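Local atomic coordinates of 3-dehydroquinate dehydratase (Clostridium difficile, PDB entry 4H3D), a protein that catalyses the cis-dehydration of 3-dehydroquinate to 3-dehydroshikimate through an imine intermediate, the third step of the chorismate pathway to aromatic amino acids. Residues 115-121 with 140-146; 5-9 with 169-173; 121-125 with 164-168. All coordinates share one frame; numbering follows the deposited sequence.

Interaction 1. Residues 115-121 with 140-146; sequences DLIDVEL and VKVIISN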
loop_
_atom_site.group_PDB
_atom_site.type_symbol
_atom_site.label_atom_id
_atom_site.label_comp_id
_atom_site.label_asym_id
_atom_site.label_seq_id
_atom_site.Cartn_x
_atom_site.Cartn_y
_atom_site.Cartn_z
ATOM N N ASP B 115 2.152 -25.331 15.450
ATOM C CA ASP B 115 3.440 -24.651 15.449
ATOM C C ASP B 115 3.405 -23.338 16.216
ATOM O O ASP B 115 4.436 -22.910 16.766
ATOM C CB ASP B 115 3.866 -24.431 14.011
ATOM C CG ASP B 115 3.992 -25.722 13.273
ATOM O OD1 ASP B 115 4.894 -26.505 13.629
ATOM O OD2 ASP B 115 3.186 -25.975 12.358
ATOM N N LEU B 116 2.230 -22.698 16.215
ATOM C CA LEU B 116 1.977 -21.459 16.957
ATOM C C LEU B 116 0.574 -21.474 17.535
ATOM O O LEU B 116 -0.314 -22.152 17.022
ATOM C CB LEU B 116 2.046 -20.206 16.060
ATOM C CG LEU B 116 3.156 -20.057 15.030
ATOM C CD1 LEU B 116 2.728 -20.666 13.688
ATOM C CD2 LEU B 116 3.491 -18.598 14.831
ATOM N N ILE B 117 0.384 -20.707 18.600
ATOM C CA ILE B 117 -0.933 -20.479 19.168
ATOM C C ILE B 117 -1.082 -18.990 19.394
ATOM O O ILE B 117 -0.087 -18.300 19.608
ATOM C CB ILE B 117 -1.187 -21.221 20.524
ATOM C CG1 ILE B 117 -0.114 -20.862 21.567
ATOM C CG2 ILE B 117 -1.243 -22.696 20.299
ATOM C CD1 ILE B 117 -0.449 -21.369 23.016
ATOM N N ASP B 118 -2.318 -18.507 19.347
ATOM C CA ASP B 118 -2.606 -17.088 19.587
ATOM C C ASP B 118 -3.325 -16.971 20.925
ATOM O O ASP B 118 -4.395 -17.563 21.114
ATOM C CB ASP B 118 -3.436 -16.502 18.420
ATOM C CG ASP B 118 -3.911 -15.049 18.664
ATOM O OD1 ASP B 118 -4.452 -14.771 19.751
ATOM O OD2 ASP B 118 -3.817 -14.210 17.730
ATOM N N VAL B 119 -2.708 -16.255 21.869
ATOM C CA VAL B 119 -3.316 -16.026 23.170
ATOM C C VAL B 119 -3.565 -14.511 23.350
ATOM O O VAL B 119 -2.739 -13.693 22.998
ATOM C CB VAL B 119 -2.464 -16.621 24.331
ATOM C CG1 VAL B 119 -2.158 -18.105 24.055
ATOM C CG2 VAL B 119 -1.205 -15.879 24.514
ATOM N N GLU B 120 -4.710 -14.163 23.909
ATOM C CA GLU B 120 -5.107 -12.766 24.055
ATOM C C GLU B 120 -4.558 -12.089 25.314
ATOM O O GLU B 120 -4.741 -12.597 26.420
ATOM C CB GLU B 120 -6.634 -12.699 24.041
ATOM C CG GLU B 120 -7.201 -13.043 22.713
ATOM C CD GLU B 120 -8.659 -13.461 22.769
ATOM O OE1 GLU B 120 -9.238 -13.489 23.879
ATOM O OE2 GLU B 120 -9.213 -13.774 21.699
ATOM N N LEU B 121 -3.903 -10.933 25.128
ATOM C CA LEU B 121 -3.370 -10.115 26.234
ATOM C C LEU B 121 -4.418 -9.889 27.347
ATOM O O LEU B 121 -4.113 -9.936 28.540
ATOM C CB LEU B 121 -2.934 -8.753 25.696
ATOM C CG LEU B 121 -2.302 -7.781 26.693
ATOM C CD1 LEU B 121 -1.016 -8.361 27.281
ATOM C CD2 LEU B 121 -2.044 -6.436 26.037
ATOM N N VAL B 140 6.303 -24.641 21.001
ATOM C CA VAL B 140 5.256 -23.985 20.265
ATOM C C VAL B 140 5.492 -22.479 20.386
ATOM O O VAL B 140 5.767 -21.991 21.472
ATOM C CB VAL B 140 3.875 -24.352 20.844
ATOM C CG1 VAL B 140 2.735 -23.531 20.156
ATOM C CG2 VAL B 140 3.646 -25.832 20.714
ATOM N N LYS B 141 5.406 -21.757 19.266
ATOM C CA LYS B 141 5.573 -20.308 19.268
ATOM C C LYS B 141 4.282 -19.611 19.682
ATOM O O LYS B 141 3.176 -20.098 19.437
ATOM C CB LYS B 141 6.037 -19.807 17.897
ATOM C CG LYS B 141 7.287 -20.475 17.391
ATOM C CD LYS B 141 8.469 -20.350 18.350
ATOM C CE LYS B 141 9.694 -21.030 17.754
ATOM N NZ LYS B 141 10.826 -21.091 18.705
ATOM N N VAL B 142 4.413 -18.455 20.316
ATOM C CA VAL B 142 3.234 -17.789 20.816
ATOM C C VAL B 142 3.056 -16.386 20.274
ATOM O O VAL B 142 3.977 -15.575 20.275
ATOM C CB VAL B 142 3.239 -17.727 22.353
ATOM C CG1 VAL B 142 1.972 -16.988 22.885
ATOM C CG2 VAL B 142 3.300 -19.143 22.934
ATOM N N ILE B 143 1.859 -16.147 19.770
ATOM C CA ILE B 143 1.417 -14.828 19.383
ATOM C C ILE B 143 0.572 -14.361 20.576
ATOM O O ILE B 143 -0.293 -15.104 21.029
ATOM C CB ILE B 143 0.483 -14.872 18.129
ATOM C CG1 ILE B 143 1.277 -15.149 16.859
ATOM C CG2 ILE B 143 -0.265 -13.553 17.964
ATOM C CD1 ILE B 143 0.397 -15.310 15.627
ATOM N N ILE B 144 0.870 -13.186 21.136
ATOM C CA ILE B 144 -0.012 -12.606 22.150
ATOM C C ILE B 144 -0.702 -11.482 21.393
ATOM O O ILE B 144 -0.048 -10.636 20.809
ATOM C CB ILE B 144 0.724 -12.098 23.385
ATOM C CG1 ILE B 144 1.441 -13.258 24.079
ATOM C CG2 ILE B 144 -0.263 -11.388 24.335
ATOM C CD1 ILE B 144 2.195 -12.884 25.396
ATOM N N SER B 145 -2.018 -11.504 21.355
ATOM C CA SER B 145 -2.750 -10.536 20.562
ATOM C C SER B 145 -3.646 -9.611 21.360
ATOM O O SER B 145 -4.055 -9.918 22.483
ATOM C CB SER B 145 -3.608 -11.272 19.519
ATOM O OG SER B 145 -4.630 -12.039 20.141
ATOM N N ASN B 146 -3.946 -8.472 20.751
ATOM C CA ASN B 146 -4.874 -7.484 21.309
ATOM C C ASN B 146 -5.602 -6.799 20.161
ATOM O O ASN B 146 -5.010 -6.526 19.099
ATOM C CB ASN B 146 -4.128 -6.473 22.167
ATOM C CG ASN B 146 -5.041 -5.418 22.785
ATOM O OD1 ASN B 146 -4.861 -4.225 22.538
ATOM N ND2 ASN B 146 -6.025 -5.847 23.558
#
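The hydroxyl of Ser145 donates to the carboxylate of Asp118, with Ser145 OG 2.8 Å from Asp118 OD1. It reaches this oxygen on the syn side, 17° out of the carboxylate plane. Asp118 CG lies anti to the backbone N (chi1 174°), which swings the carboxylate along the sheet toward Ser145. The other oxygen, OD2, rests on Ile143 CG2 and forms a salt bridge with Arg86, an arginine that binds 3-dehydroquinate. Glu120 also pairs with Arg86 and accepts from the backbone of Ser87. Asp118 and Glu120 thus form an acidic second shell that probably holds this arginine in place.

The two strands run parallel, and six backbone bonds join them. Ile143 N lies 2.9 Å from Ile117 O. Leu121 N to Ser145 O (2.8 Å) extends the ladder just past strand 116-120.

On the face of Ile117 and Val119 the packing is apolar. Val119 CG2 touches both Val142 CG1 and Ile144 CG1, each at 3.7 Å. Ile117 CG1 runs alongside Val142 CG2, 4.1 Å apart.

These are neighbouring strands of the TIM barrel, joined by helix 125-137 in a beta-alpha-beta unit. That helix covers Ile117, Val119 and Val142 through Val131 and Ala135. Strand 81-84 flanks strand 116-120, and strand 172-177 flanks strand 141-148.

Interaction 2. Residues 5-9 with 169-173; sequences KRKVQ and GADLP
Arg6 meets Asp171 by a bent path: Arg6 CG sits between the backbone N and the carbonyl carbon (chi1 47°), and the chain kinks at chi3. This carries the guanidinium to the carboxylate, whose CG is anti to the carbonyl carbon of Asp171. Arg6 NH2 and Asp171 OD1 form a salt bridge at 2.9 Å. The hydrogen bond within it is weak, with only 127° at the hydrogen. OD1 lies at the guanidinium edge, near its plane, but the two flat groups are turned 73° apart. One nitrogen and one oxygen make the bridge. Arg6 was modelled in two conformers, so the bridge describes one of them.

A water lies in the guanidinium plane too, on the other side of NH2, toward NH1. It donates to Gly169 O, 2.7 Å away, but its link to Arg6 NH2 is doubtful. Gly169, just past helix 155-167, closes it in a Schellman motif with positive phi.

Asp171 has firmer partners on its other oxygen. OD2 accepts from the backbone N of Val142 and from His136 NE2, which probably fix the carboxylate that Arg6 reaches.

Deeper in, the methyls Val8 CG2 and Leu172 CD2 meet end on, 3.8 Å apart. Val8 CG2 also lies against Asp171 O, at 3.7 Å.

The contact lays the start of the N-terminal hairpin, strands 8-10 and 13-15, against the N-terminal end of the parallel barrel strands. Leu172 opens strand 172-177 and touches Ile143, Ile15 and Pro203. Lys141, which opens strand 141-148, packs on Val8, as does Pro203.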
loop_
_atom_site.group_PDB
_atom_site.type_symbol
_atom_site.label_atom_id
_atom_site.label_comp_id
_atom_site.label_asym_id
_atom_site.label_seq_id
_atom_site.Cartn_x
_atom_site.Cartn_y
_atom_site.Cartn_z
ATOM N N LYS B 5 17.757 -8.601 16.621
ATOM C CA LYS B 5 16.477 -9.230 16.915
ATOM C C LYS B 5 16.480 -10.709 16.648
ATOM O O LYS B 5 17.202 -11.190 15.783
ATOM C CB LYS B 5 15.394 -8.651 16.019
ATOM C CG LYS B 5 15.229 -7.169 16.068
ATOM C CD LYS B 5 14.032 -6.770 15.205
ATOM C CE LYS B 5 13.825 -5.286 15.180
ATOM N NZ LYS B 5 12.641 -4.980 14.364
ATOM N N ARG B 6 15.649 -11.435 17.390
ATOM C CA ARG B 6 15.479 -12.856 17.180
ATOM C C ARG B 6 14.554 -13.054 15.986
ATOM O O ARG B 6 13.727 -12.187 15.676
ATOM C CB ARG B 6 14.870 -13.505 18.430
ATOM C CG ARG B 6 13.683 -12.741 18.964
ATOM C CD ARG B 6 13.357 -13.043 20.432
ATOM N NE ARG B 6 12.342 -14.079 20.615
ATOM C CZ ARG B 6 11.723 -14.300 21.770
ATOM N NH1 ARG B 6 12.028 -13.567 22.829
ATOM N NH2 ARG B 6 10.805 -15.247 21.868
ATOM N N LYS B 7 14.727 -14.169 15.288
ATOM C CA LYS B 7 13.828 -14.530 14.195
ATOM C C LYS B 7 12.963 -15.611 14.806
ATOM O O LYS B 7 13.348 -16.225 15.811
ATOM C CB LYS B 7 14.579 -15.054 12.959
ATOM C CG LYS B 7 15.005 -13.968 11.940
ATOM C CD LYS B 7 16.101 -13.041 12.452
ATOM C CE LYS B 7 16.355 -11.851 11.484
ATOM N NZ LYS B 7 16.724 -12.272 10.094
ATOM N N VAL B 8 11.787 -15.834 14.251
ATOM C CA VAL B 8 10.923 -16.879 14.766
ATOM C C VAL B 8 10.759 -17.938 13.685
ATOM O O VAL B 8 10.142 -17.682 12.666
ATOM C CB VAL B 8 9.573 -16.330 15.193
ATOM C CG1 VAL B 8 8.663 -17.455 15.626
ATOM C CG2 VAL B 8 9.749 -15.328 16.309
ATOM N N GLN B 9 11.339 -19.120 13.913
ATOM C CA GLN B 9 11.262 -20.221 12.955
ATOM C C GLN B 9 10.087 -21.126 13.307
ATOM O O GLN B 9 9.942 -21.546 14.455
ATOM C CB GLN B 9 12.558 -21.033 12.980
ATOM C CG GLN B 9 12.685 -22.111 11.877
ATOM C CD GLN B 9 12.978 -21.542 10.481
ATOM O OE1 GLN B 9 12.763 -22.218 9.467
ATOM N NE2 GLN B 9 13.477 -20.304 10.427
ATOM N N GLY B 169 6.595 -12.626 27.168
ATOM C CA GLY B 169 7.193 -13.749 26.454
ATOM C C GLY B 169 6.591 -14.078 25.104
ATOM O O GLY B 169 6.836 -15.165 24.577
ATOM N N ALA B 170 5.802 -13.176 24.518
ATOM C CA ALA B 170 5.286 -13.457 23.169
ATOM C C ALA B 170 6.462 -13.595 22.212
ATOM O O ALA B 170 7.394 -12.808 22.264
ATOM C CB ALA B 170 4.381 -12.338 22.680
ATOM N N ASP B 171 6.430 -14.602 21.355
ATOM C CA ASP B 171 7.413 -14.695 20.306
ATOM C C ASP B 171 7.047 -13.655 19.241
ATOM O O ASP B 171 7.928 -13.111 18.573
ATOM C CB ASP B 171 7.406 -16.098 19.698
ATOM C CG ASP B 171 7.823 -17.160 20.696
ATOM O OD1 ASP B 171 9.036 -17.305 20.931
ATOM O OD2 ASP B 171 6.936 -17.863 21.227
ATOM N N LEU B 172 5.734 -13.373 19.117
ATOM C CA LEU B 172 5.198 -12.472 18.099
ATOM C C LEU B 172 4.036 -11.628 18.624
ATOM O O LEU B 172 2.875 -12.064 18.595
ATOM C CB LEU B 172 4.697 -13.289 16.883
ATOM C CG LEU B 172 5.721 -14.104 16.089
ATOM C CD1 LEU B 172 5.007 -15.057 15.106
ATOM C CD2 LEU B 172 6.719 -13.196 15.358
ATOM N N PRO B 173 4.338 -10.434 19.149
ATOM C CA PRO B 173 3.289 -9.509 19.549
ATOM C C PRO B 173 2.410 -9.150 18.360
ATOM O O PRO B 173 2.927 -8.920 17.258
ATOM C CB PRO B 173 4.059 -8.276 19.990
ATOM C CG PRO B 173 5.379 -8.755 20.389
ATOM C CD PRO B 173 5.672 -9.939 19.500
HETATM O O HOH W 1 9.514 -15.474 24.054
#

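Interaction 3. Residues 121-125 with 164-168; sequences LFMGD and RMQEL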
loop_
_atom_site.group_PDB
_atom_site.type_symbol
_atom_site.label_atom_id
_atom_site.label_comp_id
_atom_site.label_asym_id
_atom_site.label_seq_id
_atom_site.Cartn_x
_atom_site.Cartn_y
_atom_site.Cartn_z
ATOM N N LEU B 121 -3.903 -10.933 25.128
ATOM C CA LEU B 121 -3.370 -10.115 26.234
ATOM C C LEU B 121 -4.418 -9.889 27.347
ATOM O O LEU B 121 -4.113 -9.936 28.540
ATOM C CB LEU B 121 -2.934 -8.753 25.696
ATOM C CG LEU B 121 -2.302 -7.781 26.693
ATOM C CD1 LEU B 121 -1.016 -8.361 27.281
ATOM C CD2 LEU B 121 -2.044 -6.436 26.037
ATOM N N PHE B 122 -5.644 -9.652 26.925
ATOM C CA PHE B 122 -6.737 -9.307 27.812
ATOM C C PHE B 122 -7.154 -10.435 28.789
ATOM O O PHE B 122 -7.850 -10.182 29.765
ATOM C CB PHE B 122 -7.940 -8.805 26.968
ATOM C CG PHE B 122 -8.824 -7.824 27.689
ATOM C CD1 PHE B 122 -8.338 -6.559 28.018
ATOM C CD2 PHE B 122 -10.139 -8.120 27.983
ATOM C CE1 PHE B 122 -9.128 -5.633 28.656
ATOM C CE2 PHE B 122 -10.944 -7.199 28.632
ATOM C CZ PHE B 122 -10.441 -5.951 28.973
ATOM N N MET B 123 -6.726 -11.666 28.510
ATOM C CA MET B 123 -7.001 -12.795 29.408
ATOM C C MET B 123 -6.281 -12.631 30.752
ATOM O O MET B 123 -6.663 -13.247 31.743
ATOM C CB MET B 123 -6.604 -14.120 28.743
ATOM C CG MET B 123 -7.475 -14.476 27.563
ATOM S SD MET B 123 -9.177 -14.795 28.046
ATOM C CE MET B 123 -8.964 -16.227 29.090
ATOM N N GLY B 124 -5.246 -11.795 30.782
ATOM C CA GLY B 124 -4.517 -11.510 32.026
ATOM C C GLY B 124 -3.265 -12.334 32.238
ATOM O O GLY B 124 -3.107 -13.404 31.660
ATOM N N ASP B 125 -2.397 -11.835 33.110
ATOM C CA ASP B 125 -1.105 -12.467 33.381
ATOM C C ASP B 125 -1.165 -13.923 33.845
ATOM O O ASP B 125 -0.305 -14.729 33.463
ATOM C CB ASP B 125 -0.321 -11.661 34.422
ATOM C CG ASP B 125 0.050 -10.263 33.939
ATOM O OD1 ASP B 125 0.089 -10.027 32.710
ATOM O OD2 ASP B 125 0.309 -9.386 34.810
ATOM N N ARG B 164 4.556 -4.708 26.307
ATOM C CA ARG B 164 4.043 -5.592 27.354
ATOM C C ARG B 164 3.996 -7.056 26.850
ATOM O O ARG B 164 4.319 -8.019 27.604
ATOM C CB ARG B 164 2.668 -5.130 27.846
ATOM C CG ARG B 164 2.097 -5.950 29.015
ATOM C CD ARG B 164 3.038 -5.976 30.226
ATOM N NE ARG B 164 2.578 -6.911 31.246
ATOM C CZ ARG B 164 3.360 -7.474 32.166
ATOM N NH1 ARG B 164 2.837 -8.321 33.043
ATOM N NH2 ARG B 164 4.668 -7.221 32.200
ATOM N N MET B 165 3.627 -7.220 25.580
ATOM C CA MET B 165 3.575 -8.541 24.958
ATOM C C MET B 165 4.969 -9.164 24.918
ATOM O O MET B 165 5.119 -10.363 25.150
ATOM C CB MET B 165 2.978 -8.451 23.569
ATOM C CG MET B 165 1.493 -8.100 23.568
ATOM S SD MET B 165 1.021 -7.626 21.927
ATOM C CE MET B 165 -0.734 -7.404 22.076
ATOM N N GLN B 166 5.988 -8.358 24.640
ATOM C CA GLN B 166 7.369 -8.872 24.707
ATOM C C GLN B 166 7.711 -9.299 26.129
ATOM O O GLN B 166 8.294 -10.377 26.347
ATOM C CB GLN B 166 8.386 -7.832 24.239
ATOM C CG GLN B 166 8.380 -7.587 22.762
ATOM C CD GLN B 166 9.575 -6.747 22.309
ATOM O OE1 GLN B 166 10.055 -6.896 21.194
ATOM N NE2 GLN B 166 10.061 -5.870 23.190
ATOM N N GLU B 167 7.350 -8.463 27.104
ATOM C CA GLU B 167 7.638 -8.761 28.510
ATOM C C GLU B 167 6.963 -10.054 28.964
ATOM O O GLU B 167 7.503 -10.775 29.803
ATOM C CB GLU B 167 7.222 -7.591 29.421
ATOM C CG GLU B 167 8.034 -6.316 29.208
ATOM C CD GLU B 167 7.444 -5.101 29.940
ATOM O OE1 GLU B 167 6.452 -5.267 30.705
ATOM O OE2 GLU B 167 7.967 -3.977 29.734
ATOM N N LEU B 168 5.795 -10.347 28.404
ATOM C CA LEU B 168 5.055 -11.561 28.736
ATOM C C LEU B 168 5.575 -12.804 27.986
ATOM O O LEU B 168 5.073 -13.900 28.163
ATOM C CB LEU B 168 3.565 -11.359 28.489
ATOM C CG LEU B 168 2.863 -10.479 29.525
ATOM C CD1 LEU B 168 1.460 -10.062 29.044
ATOM C CD2 LEU B 168 2.793 -11.171 30.896
HETATM O O HOH W 2 0.034 -7.605 31.551
#
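Arg164 faces Asp125 near the C-terminal end of helix 155-167. Its CG is anti to the backbone N (chi1 -176°), and the chain bends at chi2. The guanidinium is thereby turned so that different edges serve different partners. NH1 points to the Asp125 carboxylate and lies 3.3 Å from both OD1 and OD2 of Asp125. Both bonds are weak, though the one to OD1 is the straighter. The carboxylate and guanidinium planes are 68° apart, and one nitrogen makes the salt bridge. A water adds a second link. It accepts from Arg164 NE and donates to Asp125 OD1, at 2.7 Å from each.

Met165 turns inward. Its methyl CE approaches Leu121 CD2 at 4.3 Å, a loose apolar contact; both side chains also touch Ile144 of strand 141-148.

Glu167 holds the far edge of the arginine. Its OE1 accepts from Arg164 NH2 at 3.0 Å with the anti lone pair, close to the guanidinium plane.

Leu168 follows the helix and puts its two methyls to different uses. CD1 presses on Leu121 CD1 at 3.5 Å, tighter than usual for two carbons, and the side chains cross at about a right angle. CD2 lies over one face of the Arg164 guanidinium, toward its rim, and is also 3.5 Å from Asp125 OD1. Ile128 and Asp129 of helix 125-137 touch Leu168 too.

Leu121 belongs to the 3-10 turn 121-123, and Gly124 is the N-cap before Asp125. The contact thus ties this turn and the start of helix 125-137 to the end of helix 155-167. Asp125 and Glu167 share Arg164. The bond to Glu167 is shorter and straighter, those to Asp125 longer and weak. Two carboxylates round one guanidinium would probably balance its charge, with the water bridging NE to Asp125 OD1.

In the fold
From the N terminus, residues 5-9 lead into the hairpin that packs against the barrel. Interaction 2 closes the longest loop, pairing them with 169-173 some 160 residues later. Interactions 1 and 3 are both nested inside it. These two cross along the chain: their segments alternate, and they share Leu121. Interaction 1 joins strands 116-120 and 141-148. Interaction 3 ties the turn after strand 116-120 to the end of helix 155-167. Strand 172-177 follows that helix and pairs with strand 141-148, which Asp171 of interaction 2 also meets. Together the three contacts join successive beta-alpha units and the N-terminal hairpin.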